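Local coordinates for proteasome activator protein PA26 (PDB 1YAR) that activates the 20S proteasome, probably by docking as a ring on the end of the barrel and opening its entrance gate, at residues A29-W34 / N216-N221; Q40-I45 / L202-L207; T96-R101 / A114-V119; E104-D109 / Q227-S232. All blocks are in the same frame, centred on the assembly; numbering follows the deposited sequence.

Interaction 1 (A29-W34 / N216-N221); sequences AVIEEW and NAYLLN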
# COMPACT_ATOMS: atom_id res chain seq x y z
N ALA O 29 -15.35 101.23 17.80
CA ALA O 29 -15.23 102.60 18.30
C ALA O 29 -16.27 102.91 19.40
O ALA O 29 -15.97 103.64 20.35
CB ALA O 29 -15.35 103.60 17.15
N VAL O 30 -17.48 102.37 19.25
CA VAL O 30 -18.52 102.55 20.26
C VAL O 30 -18.10 101.86 21.56
O VAL O 30 -18.15 102.45 22.64
CB VAL O 30 -19.90 102.00 19.77
CG1 VAL O 30 -20.91 101.94 20.93
CG2 VAL O 30 -20.47 102.87 18.64
N ILE O 31 -17.66 100.62 21.44
CA ILE O 31 -17.25 99.83 22.60
C ILE O 31 -16.08 100.50 23.34
O ILE O 31 -16.04 100.53 24.57
CB ILE O 31 -16.89 98.37 22.19
CG1 ILE O 31 -18.13 97.63 21.63
CG2 ILE O 31 -16.24 97.61 23.36
CD1 ILE O 31 -19.26 97.36 22.68
N GLU O 32 -15.14 101.07 22.59
CA GLU O 32 -14.06 101.82 23.21
C GLU O 32 -14.59 103.02 24.01
O GLU O 32 -14.13 103.26 25.12
CB GLU O 32 -13.08 102.31 22.17
CG GLU O 32 -12.28 101.22 21.50
CD GLU O 32 -11.21 101.81 20.60
OE1 GLU O 32 -11.56 102.45 19.57
OE2 GLU O 32 -10.02 101.63 20.94
N GLU O 33 -15.53 103.75 23.43
CA GLU O 33 -16.17 104.90 24.08
C GLU O 33 -16.94 104.47 25.34
O GLU O 33 -16.83 105.11 26.38
CB GLU O 33 -17.08 105.64 23.09
CG GLU O 33 -17.90 106.80 23.67
CD GLU O 33 -17.09 107.86 24.39
OE1 GLU O 33 -15.88 108.04 24.07
OE2 GLU O 33 -17.66 108.53 25.28
N TRP O 34 -17.68 103.37 25.24
CA TRP O 34 -18.46 102.88 26.36
C TRP O 34 -17.56 102.46 27.51
O TRP O 34 -17.88 102.72 28.67
CB TRP O 34 -19.35 101.69 25.93
CG TRP O 34 -20.55 102.09 25.14
CD1 TRP O 34 -20.93 103.35 24.78
CD2 TRP O 34 -21.60 101.21 24.67
NE1 TRP O 34 -22.11 103.31 24.07
CE2 TRP O 34 -22.55 102.02 24.00
CE3 TRP O 34 -21.82 99.82 24.74
CZ2 TRP O 34 -23.71 101.48 23.40
CZ3 TRP O 34 -22.97 99.28 24.14
CH2 TRP O 34 -23.90 100.11 23.47
N ASN O 216 -18.14 93.24 27.20
CA ASN O 216 -17.62 91.88 27.27
C ASN O 216 -18.13 91.01 26.13
O ASN O 216 -17.34 90.32 25.48
CB ASN O 216 -17.91 91.25 28.65
CG ASN O 216 -17.37 89.82 28.78
OD1 ASN O 216 -16.16 89.61 28.78
ND2 ASN O 216 -18.28 88.85 28.95
N ALA O 217 -19.44 91.03 25.89
CA ALA O 217 -20.04 90.18 24.87
C ALA O 217 -19.52 90.53 23.47
O ALA O 217 -19.29 89.65 22.65
CB ALA O 217 -21.53 90.31 24.90
N TYR O 218 -19.37 91.82 23.19
CA TYR O 218 -18.90 92.22 21.86
C TYR O 218 -17.46 91.76 21.66
O TYR O 218 -17.13 91.17 20.62
CB TYR O 218 -18.99 93.75 21.66
CG TYR O 218 -18.49 94.19 20.30
CD1 TYR O 218 -19.36 94.26 19.21
CD2 TYR O 218 -17.13 94.47 20.10
CE1 TYR O 218 -18.89 94.65 17.94
CE2 TYR O 218 -16.65 94.84 18.84
CZ TYR O 218 -17.54 94.94 17.78
OH TYR O 218 -17.09 95.31 16.53
N LEU O 219 -16.61 92.03 22.63
CA LEU O 219 -15.17 91.78 22.48
C LEU O 219 -14.86 90.29 22.45
O LEU O 219 -13.90 89.87 21.80
CB LEU O 219 -14.37 92.51 23.57
CG LEU O 219 -14.42 94.05 23.50
CD1 LEU O 219 -13.80 94.62 24.75
CD2 LEU O 219 -13.69 94.58 22.28
N LEU O 220 -15.68 89.48 23.12
CA LEU O 220 -15.49 88.03 23.02
C LEU O 220 -16.00 87.43 21.72
O LEU O 220 -15.52 86.37 21.31
CB LEU O 220 -16.16 87.30 24.19
CG LEU O 220 -15.56 87.58 25.58
CD1 LEU O 220 -16.45 86.92 26.60
CD2 LEU O 220 -14.09 87.11 25.71
N ASN O 221 -17.00 88.07 21.11
CA ASN O 221 -17.71 87.47 19.97
C ASN O 221 -17.52 88.14 18.61
O ASN O 221 -18.09 87.68 17.61
CB ASN O 221 -19.21 87.40 20.28
CG ASN O 221 -19.52 86.45 21.41
OD1 ASN O 221 -19.38 85.21 21.26
ND2 ASN O 221 -19.91 87.00 22.55
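I31 projects from helix 24-57 onto Y218 and L219 of helix 183-226. These are the first and last long helices of the four-helix bundle typical of 11S activator subunits. The contact is apolar and fully buried. I31 CG1 lies over one face of the Y218 ring, 4.0 Å from its centroid and 28° off the normal, a CH-pi contact. It is nearest the CG side of the ring, with I31 CG1 to Y218 CD2 at 3.7 Å. CD1 of I31 continues to Y218 CB, at 3.8 Å. The CG2 methyl takes the other direction and meets L219 CG at 4.0 Å, so the two branches sit on neighbouring residues of one turn. With Y218 CG opposite the backbone N (chi1 179°), the ring turns a face to I31. The phenol hydroxyl is hydrogen-bonded to E24 OE2 and S27 OG of helix 24-57, which adds a polar tie between the same two helices. I31 also packs on I94 of helix 71-99 and on I215. One turn after I31, W34 turns to the inside of the bundle. Its NE1 bonds to Q90, and V30 CG1 stands 3.5 Å above the indole plane, nearer its border than its middle.

Interaction 2 (Q40-I45 / L202-L207); sequences QEIEGI and LATTHL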
# COMPACT_ATOMS: atom_id res chain seq x y z
N GLN O 40 -17.69 106.54 32.87
CA GLN O 40 -17.31 107.72 33.65
C GLN O 40 -18.46 108.75 33.74
O GLN O 40 -18.72 109.26 34.82
CB GLN O 40 -16.04 108.36 33.10
CG GLN O 40 -14.78 107.51 33.25
CD GLN O 40 -13.61 108.06 32.42
OE1 GLN O 40 -13.56 109.27 32.14
NE2 GLN O 40 -12.68 107.18 32.01
N GLU O 41 -19.15 109.03 32.63
CA GLU O 41 -20.28 109.98 32.67
C GLU O 41 -21.43 109.42 33.51
O GLU O 41 -22.03 110.13 34.33
CB GLU O 41 -20.73 110.37 31.25
CG GLU O 41 -22.04 111.17 31.15
CD GLU O 41 -21.99 112.58 31.78
OE1 GLU O 41 -20.89 113.06 32.16
OE2 GLU O 41 -23.07 113.22 31.89
N ILE O 42 -21.73 108.13 33.33
CA ILE O 42 -22.75 107.46 34.15
C ILE O 42 -22.45 107.62 35.65
O ILE O 42 -23.35 107.98 36.42
CB ILE O 42 -22.93 105.98 33.75
CG1 ILE O 42 -23.48 105.86 32.31
CG2 ILE O 42 -23.90 105.30 34.69
CD1 ILE O 42 -23.43 104.42 31.76
N GLU O 43 -21.20 107.35 36.01
CA GLU O 43 -20.67 107.53 37.37
C GLU O 43 -20.87 108.97 37.88
O GLU O 43 -21.22 109.18 39.05
CB GLU O 43 -19.18 107.16 37.41
CG GLU O 43 -18.66 106.77 38.78
CD GLU O 43 -17.15 106.92 38.92
OE1 GLU O 43 -16.44 107.07 37.90
OE2 GLU O 43 -16.66 106.89 40.07
N GLY O 44 -20.64 109.94 37.01
CA GLY O 44 -20.84 111.36 37.31
C GLY O 44 -22.30 111.68 37.63
O GLY O 44 -22.60 112.38 38.60
N ILE O 45 -23.20 111.14 36.82
CA ILE O 45 -24.64 111.31 37.02
C ILE O 45 -25.07 110.68 38.34
O ILE O 45 -25.83 111.30 39.09
CB ILE O 45 -25.44 110.74 35.82
CG1 ILE O 45 -25.04 111.50 34.54
CG2 ILE O 45 -26.97 110.87 36.04
CD1 ILE O 45 -25.43 110.82 33.23
N LEU O 202 -30.25 104.37 40.99
CA LEU O 202 -30.47 102.96 40.68
C LEU O 202 -30.32 102.67 39.19
O LEU O 202 -29.66 101.69 38.82
CB LEU O 202 -31.86 102.52 41.14
CG LEU O 202 -32.19 102.71 42.63
CD1 LEU O 202 -33.68 102.42 42.82
CD2 LEU O 202 -31.33 101.84 43.55
N ALA O 203 -30.95 103.49 38.35
CA ALA O 203 -30.87 103.29 36.90
C ALA O 203 -29.44 103.41 36.37
O ALA O 203 -29.05 102.64 35.50
CB ALA O 203 -31.78 104.25 36.17
N THR O 204 -28.65 104.37 36.88
CA THR O 204 -27.24 104.47 36.45
C THR O 204 -26.44 103.22 36.78
O THR O 204 -25.65 102.76 35.94
CB THR O 204 -26.50 105.72 37.01
OG1 THR O 204 -26.69 105.80 38.42
CG2 THR O 204 -27.08 107.03 36.43
N THR O 205 -26.65 102.69 37.98
CA THR O 205 -26.02 101.44 38.41
C THR O 205 -26.39 100.30 37.45
O THR O 205 -25.51 99.59 36.95
CB THR O 205 -26.44 101.13 39.86
OG1 THR O 205 -25.82 102.06 40.75
CG2 THR O 205 -25.88 99.82 40.32
N HIS O 206 -27.69 100.15 37.20
CA HIS O 206 -28.27 99.09 36.36
C HIS O 206 -27.79 99.23 34.92
O HIS O 206 -27.46 98.24 34.25
CB HIS O 206 -29.79 99.22 36.39
CG HIS O 206 -30.53 98.04 35.83
ND1 HIS O 206 -30.44 96.77 36.37
CD2 HIS O 206 -31.42 97.95 34.81
CE1 HIS O 206 -31.22 95.95 35.69
NE2 HIS O 206 -31.83 96.63 34.74
N LEU O 207 -27.74 100.47 34.45
CA LEU O 207 -27.20 100.77 33.12
C LEU O 207 -25.71 100.39 33.00
O LEU O 207 -25.29 99.83 31.97
CB LEU O 207 -27.42 102.25 32.75
CG LEU O 207 -26.94 102.68 31.35
CD1 LEU O 207 -27.54 101.80 30.21
CD2 LEU O 207 -27.26 104.15 31.09
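T204 OG1 is held by two carbonyls of its own helix. It is hydrogen-bonded to V200 O and to E201 O, so this buried hydroxyl is satisfied without help from helix 24-57. The hydroxyl stands between the backbone N and the carbonyl carbon (chi1 50°). That rotation puts CG2 anti to the carbonyl carbon and leaves the apolar parts of the threonine for I42 and I45. I42 CG2 is pressed close to the backbone here. It lies 3.3 Å from T204 O and 3.5 Å from T204 CB, and the two side chains lie alongside one another, pointing opposite ways. One turn on, I45 CG2 reaches T204 CG2 at 3.9 Å. The segments belong to helices 24-57 and 183-226, which run antiparallel in the four-helix bundle. Their local axes approach to 9.2 Å, with 161° between their directions. The short threonine opposite I42 is consistent with this close spacing. The CA atoms of I42 and T204 are 5.9 Å apart. In the other direction along the bundle, I42 CD1 meets L207 CD2 at 3.9 Å. These two side chains are roughly perpendicular. L207 also packs on L83 of helix 71-99 and L126 of helix 111-130, so it joins all four long helices at this level: its own, 24-57, 71-99 and 111-130. I45 touches R79 of helix 71-99, the residue that forms a salt bridge with E41. On the far flank H206 ND1 bonds to E92 of a neighbouring subunit.

Interaction 3 (T96-R101 / A114-V119); sequences TVIAIR and AVQHAV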
# COMPACT_ATOMS: atom_id res chain seq x y z
N THR O 96 -26.56 97.88 13.61
CA THR O 96 -26.45 97.97 12.15
C THR O 96 -25.30 97.12 11.64
O THR O 96 -25.46 96.38 10.69
CB THR O 96 -26.25 99.45 11.73
OG1 THR O 96 -27.46 100.16 12.00
CG2 THR O 96 -26.12 99.57 10.19
N VAL O 97 -24.14 97.23 12.27
CA VAL O 97 -22.93 96.48 11.87
C VAL O 97 -23.23 94.98 11.85
O VAL O 97 -22.87 94.24 10.90
CB VAL O 97 -21.76 96.79 12.81
CG1 VAL O 97 -20.61 95.79 12.62
CG2 VAL O 97 -21.27 98.24 12.62
N ILE O 98 -23.91 94.51 12.89
CA ILE O 98 -24.33 93.10 12.92
C ILE O 98 -25.44 92.77 11.91
O ILE O 98 -25.30 91.84 11.09
CB ILE O 98 -24.73 92.69 14.36
CG1 ILE O 98 -23.57 92.96 15.32
CG2 ILE O 98 -25.13 91.21 14.38
CD1 ILE O 98 -23.99 92.95 16.80
N ALA O 99 -26.54 93.51 11.95
CA ALA O 99 -27.72 93.17 11.16
C ALA O 99 -27.47 93.11 9.66
O ALA O 99 -28.06 92.28 8.96
CB ALA O 99 -28.89 94.10 11.48
N ILE O 100 -26.60 93.98 9.16
CA ILE O 100 -26.28 93.97 7.73
C ILE O 100 -25.28 92.87 7.35
O ILE O 100 -24.88 92.79 6.18
CB ILE O 100 -25.79 95.39 7.23
CG1 ILE O 100 -24.42 95.73 7.84
CG2 ILE O 100 -26.82 96.45 7.59
CD1 ILE O 100 -23.87 97.15 7.43
N ARG O 101 -24.84 92.06 8.32
CA ARG O 101 -24.01 90.88 8.01
C ARG O 101 -24.65 89.54 8.40
O ARG O 101 -24.00 88.49 8.39
CB ARG O 101 -22.63 91.02 8.65
CG ARG O 101 -21.82 92.18 8.10
CD ARG O 101 -20.55 92.48 8.89
NE ARG O 101 -19.72 93.47 8.19
CZ ARG O 101 -19.90 94.79 8.23
NH1 ARG O 101 -20.88 95.34 8.95
NH2 ARG O 101 -19.07 95.58 7.53
N ALA O 114 -26.18 82.25 15.22
CA ALA O 114 -26.65 82.21 16.61
C ALA O 114 -25.93 83.25 17.50
O ALA O 114 -26.56 83.88 18.36
CB ALA O 114 -26.49 80.80 17.18
N VAL O 115 -24.63 83.44 17.27
CA VAL O 115 -23.85 84.47 17.99
C VAL O 115 -24.39 85.86 17.65
O VAL O 115 -24.61 86.69 18.54
CB VAL O 115 -22.34 84.39 17.66
CG1 VAL O 115 -21.55 85.45 18.41
CG2 VAL O 115 -21.77 83.00 18.00
N GLN O 116 -24.62 86.12 16.36
CA GLN O 116 -25.21 87.39 15.92
C GLN O 116 -26.56 87.69 16.59
O GLN O 116 -26.76 88.79 17.12
CB GLN O 116 -25.37 87.39 14.41
CG GLN O 116 -24.05 87.37 13.67
CD GLN O 116 -24.28 87.40 12.18
OE1 GLN O 116 -25.15 86.69 11.66
NE2 GLN O 116 -23.54 88.27 11.48
N HIS O 117 -27.47 86.70 16.58
CA HIS O 117 -28.77 86.86 17.24
C HIS O 117 -28.64 87.04 18.78
O HIS O 117 -29.36 87.84 19.38
CB HIS O 117 -29.73 85.72 16.87
CG HIS O 117 -30.18 85.74 15.44
ND1 HIS O 117 -30.76 86.85 14.86
CD2 HIS O 117 -30.16 84.78 14.48
CE1 HIS O 117 -31.05 86.58 13.59
NE2 HIS O 117 -30.70 85.33 13.34
N ALA O 118 -27.70 86.34 19.41
CA ALA O 118 -27.49 86.49 20.85
C ALA O 118 -27.00 87.90 21.23
O ALA O 118 -27.49 88.50 22.20
CB ALA O 118 -26.54 85.44 21.38
N VAL O 119 -26.05 88.44 20.46
CA VAL O 119 -25.58 89.81 20.77
C VAL O 119 -26.64 90.88 20.41
O VAL O 119 -26.84 91.85 21.15
CB VAL O 119 -24.18 90.10 20.17
CG1 VAL O 119 -23.74 91.56 20.47
CG2 VAL O 119 -23.14 89.12 20.71
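Q116 faces both I98 and R101, where helix 71-99 ends and the chain turns back toward helix 111-130. The contact is part of this helical hairpin. The aliphatic base of the glutamine packs against the isoleucine: Q116 CB lies 3.8 Å from I98 CG2. Beyond CG the chain is extended (chi2 -179°), which carries the amide past the last turn of helix 71-99. There Q116 NE2 donates to R101 O over 3.1 Å. The N-H is almost straight, at 178°, and the acceptor lies in the amide plane. The carbonyl is not met on a lone pair, because the donor stands above its plane. NE2 also bonds to L225 O of helix 183-226, so one amide ties two helix ends together. The guanidinium of R101 turns away from Q116, back over its own helix. Its NH1 meets V97 O at 3.0 Å, in plane with a carbonyl lone pair, and also bonds to Y22 O. Further along, V119 CG1 touches I98 CD1 at 3.9 Å. Helix 183-226 closes one flank: V119 packs on L225, and V97 and R101 pack on I226. Two neighbouring subunits complete the surroundings. A99 packs on A213 of one, and V115 packs on H105 of the other.

Interaction 4 (E104-D109 / Q227-S232); sequences EHKEED and QPRTGS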
# COMPACT_ATOMS: atom_id res chain seq x y z
N GLU O 104 -27.22 84.69 4.29
CA GLU O 104 -28.30 83.97 3.62
C GLU O 104 -28.97 83.01 4.61
O GLU O 104 -28.29 82.27 5.30
CB GLU O 104 -27.72 83.16 2.46
CG GLU O 104 -28.74 82.47 1.57
CD GLU O 104 -28.11 81.40 0.69
OE1 GLU O 104 -27.08 81.67 0.05
OE2 GLU O 104 -28.65 80.26 0.64
N HIS O 105 -30.30 83.03 4.65
CA HIS O 105 -31.06 82.19 5.56
C HIS O 105 -30.93 80.71 5.18
O HIS O 105 -31.25 80.32 4.07
CB HIS O 105 -32.53 82.59 5.54
CG HIS O 105 -33.37 81.83 6.51
ND1 HIS O 105 -33.73 82.34 7.74
CD2 HIS O 105 -33.91 80.59 6.44
CE1 HIS O 105 -34.47 81.45 8.38
NE2 HIS O 105 -34.58 80.38 7.62
N LYS O 106 -30.43 79.90 6.11
CA LYS O 106 -30.31 78.46 5.87
C LYS O 106 -30.74 77.67 7.10
O LYS O 106 -30.84 78.22 8.20
CB LYS O 106 -28.87 78.07 5.53
CG LYS O 106 -28.30 78.67 4.25
CD LYS O 106 -26.84 78.25 4.12
CE LYS O 106 -26.24 78.69 2.79
NZ LYS O 106 -26.77 77.92 1.64
N GLU O 107 -30.96 76.38 6.90
CA GLU O 107 -31.26 75.46 8.01
C GLU O 107 -30.01 74.75 8.54
O GLU O 107 -30.13 73.74 9.24
CB GLU O 107 -32.31 74.41 7.58
CG GLU O 107 -33.62 75.00 7.05
CD GLU O 107 -34.23 76.03 7.97
OE1 GLU O 107 -34.36 75.73 9.19
OE2 GLU O 107 -34.58 77.13 7.49
N GLU O 108 -28.82 75.28 8.24
CA GLU O 108 -27.55 74.67 8.67
C GLU O 108 -26.48 75.76 8.70
O GLU O 108 -26.72 76.85 8.17
CB GLU O 108 -27.12 73.59 7.68
CG GLU O 108 -26.77 74.13 6.30
CD GLU O 108 -26.58 73.03 5.28
OE1 GLU O 108 -25.42 72.61 5.07
OE2 GLU O 108 -27.59 72.59 4.70
N ASP O 109 -25.31 75.47 9.29
CA ASP O 109 -24.16 76.38 9.29
C ASP O 109 -24.54 77.72 9.97
O ASP O 109 -24.21 78.82 9.49
CB ASP O 109 -23.68 76.59 7.84
CG ASP O 109 -22.31 77.26 7.75
OD1 ASP O 109 -21.62 77.44 8.78
OD2 ASP O 109 -21.85 77.63 6.64
N GLN O 227 -18.08 87.85 10.56
CA GLN O 227 -17.98 86.74 9.65
C GLN O 227 -18.58 85.48 10.26
O GLN O 227 -17.85 84.63 10.78
CB GLN O 227 -16.51 86.48 9.29
CG GLN O 227 -15.81 87.64 8.59
CD GLN O 227 -16.37 87.92 7.19
OE1 GLN O 227 -17.04 87.06 6.59
NE2 GLN O 227 -16.09 89.12 6.66
N PRO O 228 -19.91 85.36 10.25
CA PRO O 228 -20.59 84.25 10.92
C PRO O 228 -20.36 82.88 10.26
O PRO O 228 -20.56 81.84 10.90
CB PRO O 228 -22.07 84.65 10.86
CG PRO O 228 -22.18 85.56 9.65
CD PRO O 228 -20.87 86.31 9.64
N ARG O 229 -19.94 82.88 8.99
CA ARG O 229 -19.65 81.64 8.27
C ARG O 229 -18.25 81.71 7.65
O ARG O 229 -17.84 82.75 7.15
CB ARG O 229 -20.68 81.38 7.17
CG ARG O 229 -22.10 81.13 7.68
CD ARG O 229 -23.11 80.84 6.59
NE ARG O 229 -24.41 80.51 7.17
CZ ARG O 229 -25.59 80.85 6.66
NH1 ARG O 229 -25.68 81.53 5.52
NH2 ARG O 229 -26.69 80.50 7.30
N THR O 230 -17.54 80.59 7.70
CA THR O 230 -16.16 80.57 7.23
C THR O 230 -16.01 79.45 6.23
O THR O 230 -16.27 78.28 6.56
CB THR O 230 -15.15 80.40 8.40
OG1 THR O 230 -15.60 79.36 9.28
CG2 THR O 230 -15.14 81.63 9.29
N GLY O 231 -15.60 79.81 5.01
CA GLY O 231 -15.45 78.85 3.91
C GLY O 231 -14.18 78.02 3.96
O GLY O 231 -13.13 78.49 4.43
N SER O 232 -14.27 76.78 3.48
CA SER O 232 -13.12 75.88 3.35
C SER O 232 -13.56 74.57 2.68
O SER O 232 -13.09 73.48 3.06
CB SER O 232 -12.44 75.60 4.71
OG SER O 232 -13.32 74.95 5.62
O HOH W 1 -23.02 80.59 11.13
O HOH W 2 -18.95 78.33 9.03
O HOH W 3 -19.34 77.85 5.86
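The loop 104-109, which joins helices 71-99 and 111-130, probably corresponds to the activation loop of 11S activators, and R229 reaches into it from just beyond the end of helix 183-226. The guanidinium is held at its edges by two backbone carbonyls. R229 NH1 donates to E104 O at 2.7 Å, on a lone pair in the carbonyl plane, and NH2 adds a weak bond to the same oxygen. R229 NE donates to D109 O at 2.9 Å with an N-H angle of 171°. These bonds fix the rotation of the group and bridge the two ends of the loop. NH2 also bonds to N110 OD1. K106 covers one face, with CD 3.6 Å above the guanidinium plane, to one side of its centre. Its chain bends at the end (chi4 -71°), and NZ forms a salt bridge with E104 OE2 at 3.2 Å. The loop is a contact surface for another protein of the assembly, probably the proteasome. K106 NZ and D109 OD2 form salt bridges with acidic and basic side chains of that chain, and the E108 carboxylate is hydrogen-bonded to it. Within the contact D109 OD2 rests on the arginine chain, 3.4 Å from R229 CD. Its salt bridge to NE is long, and no N-H points at it. Three waters also bridge the two segments. One donates to D109 O and P228 O. Another links D109 OD1 to T230 N, and the third donates to D109 OD2, at 2.6 Å, and to T230 O.

From the N terminus, helix 24-57 enters first interaction 1 and then interaction 2. Both loops close only when helix 183-226 returns alongside. Interaction 2 therefore nests inside the loop closed by interaction 1, with centres 18 Å apart. Interaction 3 closes a short loop between helices 71-99 and 111-130 and nests inside both. Interaction 4 starts within that short loop and closes beyond helix 183-226, so it crosses the other three. Interactions 1 and 3 touch through N221 CB and V115 CG1, 3.6 Å apart. Interactions 3 and 4 touch where Q116 NE2 lies 3.5 Å from P228 CG. Interaction 2 touches none of the others and lies nearest the centre of the chain.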